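Local atomic coordinates of GDSL-like Lipase (Parabacteroides distasonis, PDB entry 3P94), a protein that probably hydrolyses ester bonds as a GDSL-like lipase of the SGNH hydrolase clan, perhaps acting on lysophospholipids. Residues Ile118-Leu123 / Val159-Ala164. Sequence-based numbering, arbitrary orientation.
Sequences IFCSVL and VDYHSA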
ATOM      1  N   ILE A 118       4.599   3.939  -8.134  1.00 14.83           N
ATOM      2  CA  ILE A 118       4.229   2.585  -8.504  1.00 14.40           C
ATOM      3  C   ILE A 118       2.978   2.258  -7.687  1.00 19.79           C
ATOM      4  O   ILE A 118       3.057   2.108  -6.472  1.00 19.20           O
ATOM      5  CB  ILE A 118       5.388   1.574  -8.298  1.00 16.58           C
ATOM      6  CG1 ILE A 118       6.557   1.875  -9.271  1.00 17.19           C
ATOM      7  CG2 ILE A 118       4.883   0.142  -8.467  1.00 15.46           C
ATOM      8  CD1 ILE A 118       7.902   1.266  -8.873  1.00 27.69           C
ATOM      9  N   PHE A 119       1.816   2.220  -8.348  1.00 17.18           N
ATOM     10  CA  PHE A 119       0.557   1.916  -7.681  1.00 16.21           C
ATOM     11  C   PHE A 119       0.298   0.423  -7.681  1.00 19.89           C
ATOM     12  O   PHE A 119       0.513  -0.239  -8.699  1.00 18.49           O
ATOM     13  CB  PHE A 119      -0.621   2.642  -8.365  1.00 18.50           C
ATOM     14  CG  PHE A 119      -0.935   4.017  -7.824  1.00 19.27           C
ATOM     15  CD1 PHE A 119      -1.293   4.193  -6.493  1.00 21.85           C
ATOM     16  CD2 PHE A 119      -0.935   5.127  -8.660  1.00 20.94           C
ATOM     17  CE1 PHE A 119      -1.581   5.469  -5.992  1.00 22.41           C
ATOM     18  CE2 PHE A 119      -1.237   6.401  -8.159  1.00 22.52           C
ATOM     19  CZ  PHE A 119      -1.555   6.562  -6.830  1.00 20.29           C
ATOM     20  N   CYS A 120      -0.189  -0.104  -6.541  1.00 16.44           N
ATOM     21  CA  CYS A 120      -0.544  -1.513  -6.397  1.00 15.91           C
ATOM     22  C   CYS A 120      -2.038  -1.667  -6.301  1.00 17.98           C
ATOM     23  O   CYS A 120      -2.695  -0.910  -5.588  1.00 15.87           O
ATOM     24  CB  CYS A 120       0.128  -2.126  -5.172  1.00 16.23           C
ATOM     25  SG  CYS A 120       1.933  -2.044  -5.194  1.00 20.48           S
ATOM     26  N   SER A 121      -2.560  -2.724  -6.936  1.00 16.10           N
ATOM     27  CA  SER A 121      -3.960  -3.111  -6.828  1.00 16.00           C
ATOM     28  C   SER A 121      -4.245  -3.446  -5.388  1.00 19.88           C
ATOM     29  O   SER A 121      -3.450  -4.164  -4.774  1.00 19.01           O
ATOM     30  CB  SER A 121      -4.218  -4.354  -7.677  1.00 20.35           C
ATOM     31  OG  SER A 121      -3.527  -5.470  -7.134  1.00 22.82           O
ATOM     32  N   VAL A 122      -5.370  -2.965  -4.848  1.00 17.43           N
ATOM     33  CA  VAL A 122      -5.796  -3.342  -3.501  1.00 16.26           C
ATOM     34  C   VAL A 122      -6.027  -4.860  -3.569  1.00 19.02           C
ATOM     35  O   VAL A 122      -6.559  -5.355  -4.574  1.00 17.23           O
ATOM     36  CB  VAL A 122      -7.047  -2.538  -3.036  1.00 20.16           C
ATOM     37  CG1 VAL A 122      -7.542  -3.013  -1.671  1.00 20.00           C
ATOM     38  CG2 VAL A 122      -6.749  -1.039  -2.998  1.00 19.54           C
ATOM     39  N   LEU A 123      -5.545  -5.602  -2.557  1.00 14.59           N
ATOM     40  CA  LEU A 123      -5.673  -7.055  -2.545  1.00 14.53           C
ATOM     41  C   LEU A 123      -7.151  -7.496  -2.471  1.00 18.86           C
ATOM     42  O   LEU A 123      -7.991  -6.768  -1.921  1.00 16.83           O
ATOM     43  CB  LEU A 123      -4.882  -7.659  -1.378  1.00 14.15           C
ATOM     44  CG  LEU A 123      -3.482  -8.205  -1.685  1.00 20.07           C
ATOM     45  CD1 LEU A 123      -2.580  -7.153  -2.313  1.00 21.15           C
ATOM     46  CD2 LEU A 123      -2.824  -8.753  -0.434  1.00 21.19           C
ATOM     47  N   VAL A 159       0.728  -2.372 -10.449  1.00 17.66           N
ATOM     48  CA  VAL A 159       1.097  -3.707  -9.977  1.00 16.63           C
ATOM     49  C   VAL A 159      -0.196  -4.460  -9.691  1.00 19.28           C
ATOM     50  O   VAL A 159      -0.901  -4.136  -8.726  1.00 16.49           O
ATOM     51  CB  VAL A 159       2.042  -3.622  -8.740  1.00 19.78           C
ATOM     52  CG1 VAL A 159       2.318  -4.991  -8.143  1.00 19.51           C
ATOM     53  CG2 VAL A 159       3.349  -2.935  -9.097  1.00 19.59           C
ATOM     54  N   ASP A 160      -0.517  -5.454 -10.535  1.00 16.59           N
ATOM     55  CA  ASP A 160      -1.760  -6.196 -10.389  1.00 16.48           C
ATOM     56  C   ASP A 160      -1.606  -7.459  -9.518  1.00 20.28           C
ATOM     57  O   ASP A 160      -1.623  -8.604 -10.010  1.00 19.96           O
ATOM     58  CB  ASP A 160      -2.363  -6.536 -11.758  1.00 18.97           C
ATOM     59  CG  ASP A 160      -3.822  -6.976 -11.729  1.00 22.86           C
ATOM     60  OD1 ASP A 160      -4.418  -7.007 -10.627  1.00 23.57           O
ATOM     61  OD2 ASP A 160      -4.372  -7.258 -12.804  1.00 23.79           O
ATOM     62  N   TYR A 161      -1.561  -7.239  -8.200  1.00 15.69           N
ATOM     63  CA  TYR A 161      -1.567  -8.341  -7.239  1.00 15.55           C
ATOM     64  C   TYR A 161      -2.901  -9.079  -7.277  1.00 19.02           C
ATOM     65  O   TYR A 161      -2.936 -10.301  -7.145  1.00 18.36           O
ATOM     66  CB  TYR A 161      -1.394  -7.811  -5.805  1.00 15.89           C
ATOM     67  CG  TYR A 161      -0.089  -7.148  -5.438  1.00 16.23           C
ATOM     68  CD1 TYR A 161       1.127  -7.693  -5.838  1.00 17.96           C
ATOM     69  CD2 TYR A 161      -0.059  -6.079  -4.548  1.00 16.96           C
ATOM     70  CE1 TYR A 161       2.337  -7.139  -5.422  1.00 18.26           C
ATOM     71  CE2 TYR A 161       1.141  -5.524  -4.119  1.00 17.91           C
ATOM     72  CZ  TYR A 161       2.338  -6.059  -4.555  1.00 22.17           C
ATOM     73  OH  TYR A 161       3.515  -5.507  -4.131  1.00 23.54           O
ATOM     74  N   HIS A 162      -4.001  -8.303  -7.382  1.00 15.07           N
ATOM     75  CA  HIS A 162      -5.397  -8.751  -7.310  1.00 15.02           C
ATOM     76  C   HIS A 162      -5.716  -9.892  -8.288  1.00 21.18           C
ATOM     77  O   HIS A 162      -6.230 -10.918  -7.842  1.00 21.89           O
ATOM     78  CB  HIS A 162      -6.359  -7.557  -7.533  1.00 15.54           C
ATOM     79  CG  HIS A 162      -7.787  -7.864  -7.177  1.00 18.97           C
ATOM     80  ND1 HIS A 162      -8.595  -8.618  -8.012  1.00 20.71           N
ATOM     81  CD2 HIS A 162      -8.503  -7.512  -6.081  1.00 19.73           C
ATOM     82  CE1 HIS A 162      -9.768  -8.709  -7.396  1.00 19.73           C
ATOM     83  NE2 HIS A 162      -9.766  -8.054  -6.238  1.00 19.43           N
ATOM     84  N   SER A 163      -5.409  -9.738  -9.597  1.00 18.23           N
ATOM     85  CA  SER A 163      -5.694 -10.791 -10.579  1.00 18.73           C
ATOM     86  C   SER A 163      -4.904 -12.081 -10.306  1.00 23.57           C
ATOM     87  O   SER A 163      -5.411 -13.181 -10.564  1.00 23.53           O
ATOM     88  CB  SER A 163      -5.410 -10.303 -11.995  1.00 22.11           C
ATOM     89  OG  SER A 163      -6.231  -9.187 -12.299  1.00 29.96           O
ATOM     90  N   ALA A 164      -3.681 -11.943  -9.769  1.00 19.25           N
ATOM     91  CA  ALA A 164      -2.800 -13.069  -9.456  1.00 20.54           C
ATOM     92  C   ALA A 164      -3.208 -13.830  -8.187  1.00 24.38           C
ATOM     93  O   ALA A 164      -2.791 -14.977  -8.010  1.00 26.48           O
ATOM     94  CB  ALA A 164      -1.375 -12.571  -9.294  1.00 20.68           C
TER
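C120 pairs with V159 in parallel at the C-terminal ends of two neighbouring strands. The backbone of V159 bonds on both sides of C120: its N gives to F119 O, and its O takes S121 N at 2.8 Å, a nearly straight bond. S121 OG adds a weak bond to that same V159 O. Past the strands, S121 reaches the start of helix 161-165. S121 OG, set between its own backbone N and carbonyl carbon (chi1 67°), accepts H162 N at 2.9 Å, tying the loop just after strand 116-120 to the first turn of helix 161-165. D160 is the N-cap: its OD1 accepts S163 N at 3.1 Å from above the carboxylate plane, while OD2 takes S163 OG at 2.7 Å. An alanine at D160 would probably leave S163 N and OG without these acceptors and the first turn of the helix less firmly held.

Much of the apolar contact gathers round the Y161 ring. V159 CG1 lies over one face of its ring, toward the rim, and L123 CD1 comes to 3.5 Å from Y161 CD2. I118 CG2 presses on V159 CG2, a tight pair. C120 SG makes an oblique sulfur-aromatic contact, 4.6 Å from the centroid of the Y161 ring. V122 O lies in the plane of the H162 ring, at its edge, 3.3 Å from H162 CD2. Helix 185-202 packs on V159 and Y161, helix 137-153 on F119 and H162.

This is the strand-to-helix junction at the edge of the parallel sheet in a flavodoxin-like α/β fold, with L123 near a probable Ser-His-Asp triad (S31, H182, D179).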